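Local coordinates for protein Dye-decolorizing peroxidase tfu_3078 (Thermobifida fusca, PDB 5FW4) that uses hydrogen peroxide and a non-covalently bound heme b to oxidise many compounds, with high reactivity towards anthraquinone dyes and modest activity towards azo dyes, at residues L150-I154 with D155-R159; G420-L423 with G424-L427; E120-P123 with H124-A127. All coordinates share one frame; numbering follows the deposited sequence.

In the fold
All three contacts are local ones at helix ends, partly buried near the outside of the molecule and away from the heme pocket. Contact 1 closes helix 148-153 with a Schellman motif; contacts 2 and 3 start helices 425-428 and 123-126. Side chains from all three touch helix 97-120. Contacts 1 and 2 also touch directly, R159 reaching the D426 carbonyl and L151 meeting L427, whereas contact 3 lies about 23 Å from contact 1 between nearest atoms. Their chemistry differs: backbone bonds and one hydroxyl-carboxylate pair in contact 1, stacked flat groups in contact 2, and a carboxylate on a backbone N-H in contact 3.

Contact 1. Residues L150-I154 with D155-R159; sequences LLSAI and DAEDR
The hydroxyl of S152 points at the carboxylate of E157, with OG donating to OE2 at 2.7 Å. It comes in from above the carboxylate plane, 40° out of it. Folding the E157 chain back at chi2 (-69°) is what brings the acid over the last turn of the helix instead of letting it run outward. Beneath this pair the backbone makes the turn. A156 N gives a nearly straight bond to L151 O (2.8 Å, 168° at the hydrogen), and D155 N bonds to S152 O at 3.0 Å. With D155 at positive phi as the C-prime residue, this is a Schellman motif, and it ends helix 148-153.

On the inner side of the turn the contacts are apolar. I154 lays CG1 against the methyl of A156, 3.7 Å from CB, and its CD1 is close to the same carbon. Its chi1 of 69° sets CG1 between the backbone N and the carbonyl carbon, which is how the branch faces A156. L151 CD2 lies against the backbone of R159, 3.7 Å from its C atom, spanning the turn to the short 3-10 segment 157-159.

Further out, I154 and A156 rest on helix 97-120, while L151 and R159 both touch L427 of helix 425-428. The E157 carboxylate has a second partner, a salt bridge from OE1 to R160 NE. R159 turns its guanidinium away to a salt bridge with E429, and its NE bonds to A267 O.

Chemically, the L151 and S152 carbonyls at the helix end both find donors just past it, and the exposed acid of E157, gripped by a hydroxyl and a guanidinium, probably keeps its negative charge.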
# COMPACT_ATOMS: atom_id res chain seq x y z
N LEU A 150 -19.34 20.05 6.60
CA LEU A 150 -18.99 20.60 7.92
C LEU A 150 -19.81 21.88 8.19
O LEU A 150 -20.26 22.14 9.32
CB LEU A 150 -17.50 20.91 8.03
CG LEU A 150 -17.16 21.41 9.45
CD1 LEU A 150 -17.26 20.25 10.43
CD2 LEU A 150 -15.80 22.07 9.56
N LEU A 151 -19.97 22.69 7.15
CA LEU A 151 -20.68 23.96 7.28
C LEU A 151 -22.13 23.68 7.61
O LEU A 151 -22.73 24.35 8.44
CB LEU A 151 -20.52 24.84 6.02
CG LEU A 151 -19.17 25.59 5.89
CD1 LEU A 151 -17.97 24.68 5.77
CD2 LEU A 151 -19.16 26.52 4.70
N SER A 152 -22.70 22.65 7.00
CA SER A 152 -24.04 22.24 7.37
C SER A 152 -24.10 21.87 8.85
O SER A 152 -24.90 22.41 9.58
CB SER A 152 -24.50 21.08 6.50
OG SER A 152 -24.41 21.44 5.13
N ALA A 153 -23.24 20.97 9.30
CA ALA A 153 -23.26 20.53 10.69
C ALA A 153 -23.19 21.67 11.68
O ALA A 153 -23.86 21.64 12.69
CB ALA A 153 -22.13 19.56 10.97
N ILE A 154 -22.34 22.66 11.42
CA ILE A 154 -22.14 23.75 12.38
C ILE A 154 -23.08 24.94 12.13
O ILE A 154 -22.97 25.98 12.78
CB ILE A 154 -20.64 24.14 12.49
CG1 ILE A 154 -20.12 24.81 11.20
CG2 ILE A 154 -19.81 22.91 12.84
CD1 ILE A 154 -18.84 25.57 11.41
N ASP A 155 -24.03 24.76 11.20
CA ASP A 155 -25.06 25.75 10.89
C ASP A 155 -24.39 27.02 10.37
O ASP A 155 -24.69 28.11 10.82
CB ASP A 155 -25.95 26.02 12.13
CG ASP A 155 -27.09 27.00 11.86
OD1 ASP A 155 -27.55 27.09 10.70
OD2 ASP A 155 -27.53 27.67 12.82
N ALA A 156 -23.49 26.85 9.41
CA ALA A 156 -22.70 27.97 8.90
C ALA A 156 -22.76 28.04 7.38
O ALA A 156 -21.76 28.32 6.74
CB ALA A 156 -21.26 27.85 9.37
N GLU A 157 -23.94 27.77 6.81
CA GLU A 157 -24.11 27.78 5.35
C GLU A 157 -23.86 29.17 4.75
O GLU A 157 -23.39 29.29 3.60
CB GLU A 157 -25.49 27.26 4.95
CG GLU A 157 -25.64 25.75 5.04
CD GLU A 157 -24.84 25.00 3.98
OE1 GLU A 157 -24.01 25.64 3.29
OE2 GLU A 157 -25.03 23.78 3.84
N ASP A 158 -24.17 30.21 5.54
CA ASP A 158 -23.73 31.60 5.27
C ASP A 158 -22.24 31.73 4.90
O ASP A 158 -21.87 32.65 4.19
CB ASP A 158 -24.05 32.52 6.48
CG ASP A 158 -23.55 31.97 7.83
OD1 ASP A 158 -24.17 31.02 8.36
OD2 ASP A 158 -22.57 32.50 8.41
N ARG A 159 -21.40 30.80 5.39
CA ARG A 159 -19.96 30.86 5.21
C ARG A 159 -19.44 30.11 3.96
O ARG A 159 -18.25 30.15 3.68
CB ARG A 159 -19.25 30.32 6.46
CG ARG A 159 -19.73 30.94 7.78
CD ARG A 159 -19.51 32.45 7.83
NE ARG A 159 -18.10 32.77 7.71
CZ ARG A 159 -17.22 32.65 8.69
NH1 ARG A 159 -17.61 32.25 9.91
NH2 ARG A 159 -15.95 32.94 8.48

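Contact 2. Residues G420-L423 with G424-L427; sequences GRYL and GQDL
The ring of Y422 and the guanidinium of R421 hold the side chain of Q425 between them. Over one face of the ring sits Q425 CB, 3.5 Å from the centroid and almost exactly on the ring normal, a CH-pi contact. Q425 CG lies over the centre of one guanidinium face, 3.5 Å from R421 CZ, and the amide stacks on that group with the planes 16° apart. The same amide lies nearly flat against the tyrosine too, its plane 18° from the ring and Q425 CD 3.3 Å from Y422 CD2. At the guanidinium edge, in its plane, D426 OD1 takes a straight but weak salt-bridge bond from R421 NH2 at 3.4 Å.

Q425 reaches this slot with CG anti to the backbone N (chi1 -173°) and the chain extended, which carries OE1 back to Y422 N at 3.0 Å. In return Q425 N bonds to Y422 O, also at 3.0 Å, closing a type II beta turn from Y422 to Q425. G424, the N-cap residue, has positive phi, and a CB there would clash with L423 O. Outside the turn, Y422 packs on A105, L108 and R109 of helix 97-120.

With an alanine in place of Y422 the ring beside Q425 is gone, and the amide would probably be freer to turn away from the guanidinium and from the backbone N-H that its OE1 accepts from.

The amide thus serves as both acceptor and stacking surface, tying the incoming loop to the first turn of helix 425-428.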
# COMPACT_ATOMS: atom_id res chain seq x y z
N GLY A 420 -0.29 32.55 13.75
CA GLY A 420 -0.99 32.70 15.02
C GLY A 420 -2.41 32.17 15.07
O GLY A 420 -3.12 32.43 16.04
N ARG A 421 -2.84 31.44 14.04
CA ARG A 421 -4.20 30.90 13.98
C ARG A 421 -4.18 29.47 13.49
O ARG A 421 -3.38 29.11 12.61
CB ARG A 421 -5.09 31.73 13.05
CG ARG A 421 -5.29 33.19 13.48
CD ARG A 421 -6.42 33.36 14.50
NE ARG A 421 -7.72 33.54 13.85
CZ ARG A 421 -8.88 33.70 14.49
NH1 ARG A 421 -8.94 33.68 15.82
NH2 ARG A 421 -10.00 33.87 13.79
N TYR A 422 -5.06 28.64 14.05
CA TYR A 422 -5.25 27.31 13.54
C TYR A 422 -6.07 27.31 12.23
O TYR A 422 -6.75 28.29 11.88
CB TYR A 422 -5.81 26.36 14.62
CG TYR A 422 -7.28 26.50 14.92
CD1 TYR A 422 -8.24 25.95 14.08
CD2 TYR A 422 -7.71 27.15 16.07
CE1 TYR A 422 -9.58 26.06 14.36
CE2 TYR A 422 -9.05 27.25 16.37
CZ TYR A 422 -9.98 26.71 15.51
OH TYR A 422 -11.31 26.82 15.79
N LEU A 423 -5.96 26.21 11.50
CA LEU A 423 -6.51 26.08 10.16
C LEU A 423 -8.02 26.08 10.22
O LEU A 423 -8.61 25.26 10.90
CB LEU A 423 -6.01 24.79 9.50
CG LEU A 423 -4.51 24.86 9.23
CD1 LEU A 423 -3.89 23.50 8.97
CD2 LEU A 423 -4.25 25.84 8.08
N GLY A 424 -8.62 27.06 9.54
CA GLY A 424 -10.06 27.26 9.54
C GLY A 424 -10.60 27.93 10.82
O GLY A 424 -11.81 27.92 11.06
N GLN A 425 -9.72 28.52 11.63
CA GLN A 425 -10.17 29.20 12.86
C GLN A 425 -11.13 30.36 12.51
O GLN A 425 -12.10 30.59 13.23
CB GLN A 425 -8.97 29.70 13.70
CG GLN A 425 -9.36 30.27 15.06
CD GLN A 425 -8.17 30.46 16.02
OE1 GLN A 425 -7.01 30.36 15.64
NE2 GLN A 425 -8.49 30.76 17.27
N ASP A 426 -10.85 31.04 11.40
CA ASP A 426 -11.73 32.05 10.80
C ASP A 426 -13.14 31.52 10.66
O ASP A 426 -14.08 32.17 11.05
CB ASP A 426 -11.28 32.39 9.37
CG ASP A 426 -10.08 33.28 9.31
OD1 ASP A 426 -9.63 33.80 10.37
OD2 ASP A 426 -9.61 33.48 8.18
N LEU A 427 -13.26 30.34 10.04
CA LEU A 427 -14.56 29.75 9.78
C LEU A 427 -15.26 29.41 11.09
O LEU A 427 -16.41 29.73 11.28
CB LEU A 427 -14.41 28.48 8.93
CG LEU A 427 -15.72 27.71 8.75
CD1 LEU A 427 -16.66 28.49 7.84
CD2 LEU A 427 -15.49 26.30 8.24

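Contact 3. Residues E120-P123 with H124-A127; sequences EESP and HDIA
D125 reaches back to the backbone of S122, the N-cap residue of helix 123-126, and its carboxylate bonds to the N-cap N-H. OD2 accepts from S122 N at 3.0 Å in a fairly straight bond, 166° at the hydrogen, met on the anti side and somewhat out of the carboxylate plane. D125 carries CG anti to its own carbonyl carbon, chi1 -56°, which sets the acid beside its backbone N, facing back to S122 N. The S122 hydroxyl makes no capping bond; it is hydrogen-bonded to R63 NH2.

S122 O accepts two bonds. D125 N comes to it at 2.8 Å, and I126 N at 3.2 Å approaches almost along the C=O axis. P123 O has only weak bonds from the turn, from A127 N and from I126 N, which is thus shared between the S122 and P123 carbonyls. The proline itself has no N-H to place at the first position of the helix, and its ring packs on A198 and A199 of helix 193-205.

Both nitrogens of the H124 ring have partners outside the turn: ND1 is bonded to S132 OG, and NE2 more weakly to L135 O. E121 meets D125 carbon to carbon, CB to CB at 3.9 Å, with the carboxylates nearly parallel. Their charged oxygens stay apart, E121 OE1 being 5.2 Å from D125 OD2, and E121 OE2 has its own salt bridge with R117 NE. I126 leans on L114, R117 and L118 of helix 97-120, so the short helix folds back against the long one that precedes it. The imidazole also closes over S122, bringing one ring face onto its CB, which lies 3.3 Å from H124 CE1.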
# COMPACT_ATOMS: atom_id res chain seq x y z
N GLU A 120 8.46 19.58 11.44
CA GLU A 120 9.78 19.84 11.97
C GLU A 120 10.36 18.61 12.68
O GLU A 120 11.56 18.51 12.87
CB GLU A 120 9.76 21.04 12.93
CG GLU A 120 8.92 22.25 12.49
CD GLU A 120 9.53 23.10 11.37
OE1 GLU A 120 10.52 22.68 10.73
OE2 GLU A 120 9.02 24.21 11.12
N GLU A 121 9.50 17.69 13.09
CA GLU A 121 9.92 16.44 13.73
C GLU A 121 9.23 15.25 13.11
O GLU A 121 8.20 15.39 12.46
CB GLU A 121 9.56 16.48 15.21
CG GLU A 121 9.54 17.87 15.80
CD GLU A 121 9.06 17.88 17.24
OE1 GLU A 121 9.63 17.12 18.04
OE2 GLU A 121 8.10 18.63 17.55
N SER A 122 9.80 14.08 13.35
CA SER A 122 9.24 12.83 12.86
C SER A 122 8.31 12.23 13.91
O SER A 122 8.41 12.56 15.12
CB SER A 122 10.36 11.83 12.49
OG SER A 122 11.32 12.43 11.64
N PRO A 123 7.42 11.33 13.47
CA PRO A 123 6.50 10.74 14.45
C PRO A 123 7.21 10.16 15.66
O PRO A 123 6.67 10.26 16.74
CB PRO A 123 5.82 9.63 13.66
CG PRO A 123 5.89 10.08 12.23
CD PRO A 123 7.22 10.77 12.10
N HIS A 124 8.39 9.57 15.47
CA HIS A 124 9.10 8.91 16.56
C HIS A 124 9.81 9.91 17.47
O HIS A 124 10.24 9.53 18.57
CB HIS A 124 10.07 7.83 16.07
CG HIS A 124 10.88 8.22 14.87
ND1 HIS A 124 10.34 8.28 13.59
CD2 HIS A 124 12.19 8.54 14.75
CE1 HIS A 124 11.29 8.63 12.74
NE2 HIS A 124 12.42 8.79 13.41
N ASP A 125 9.92 11.17 17.04
CA ASP A 125 10.33 12.26 17.97
C ASP A 125 9.15 12.71 18.85
O ASP A 125 9.32 13.16 19.99
CB ASP A 125 10.89 13.45 17.18
CG ASP A 125 12.05 13.07 16.27
OD1 ASP A 125 12.89 12.24 16.69
OD2 ASP A 125 12.12 13.59 15.13
N ILE A 126 7.94 12.59 18.31
CA ILE A 126 6.72 13.02 19.02
C ILE A 126 6.25 12.05 20.10
O ILE A 126 5.58 12.44 21.07
CB ILE A 126 5.59 13.26 17.97
CG1 ILE A 126 5.86 14.60 17.28
CG2 ILE A 126 4.18 13.21 18.57
CD1 ILE A 126 5.33 14.65 15.88
N ALA A 127 6.58 10.78 19.94
CA ALA A 127 6.08 9.75 20.83
C ALA A 127 7.02 8.57 20.83
O ALA A 127 7.58 8.23 19.79
CB ALA A 127 4.70 9.30 20.38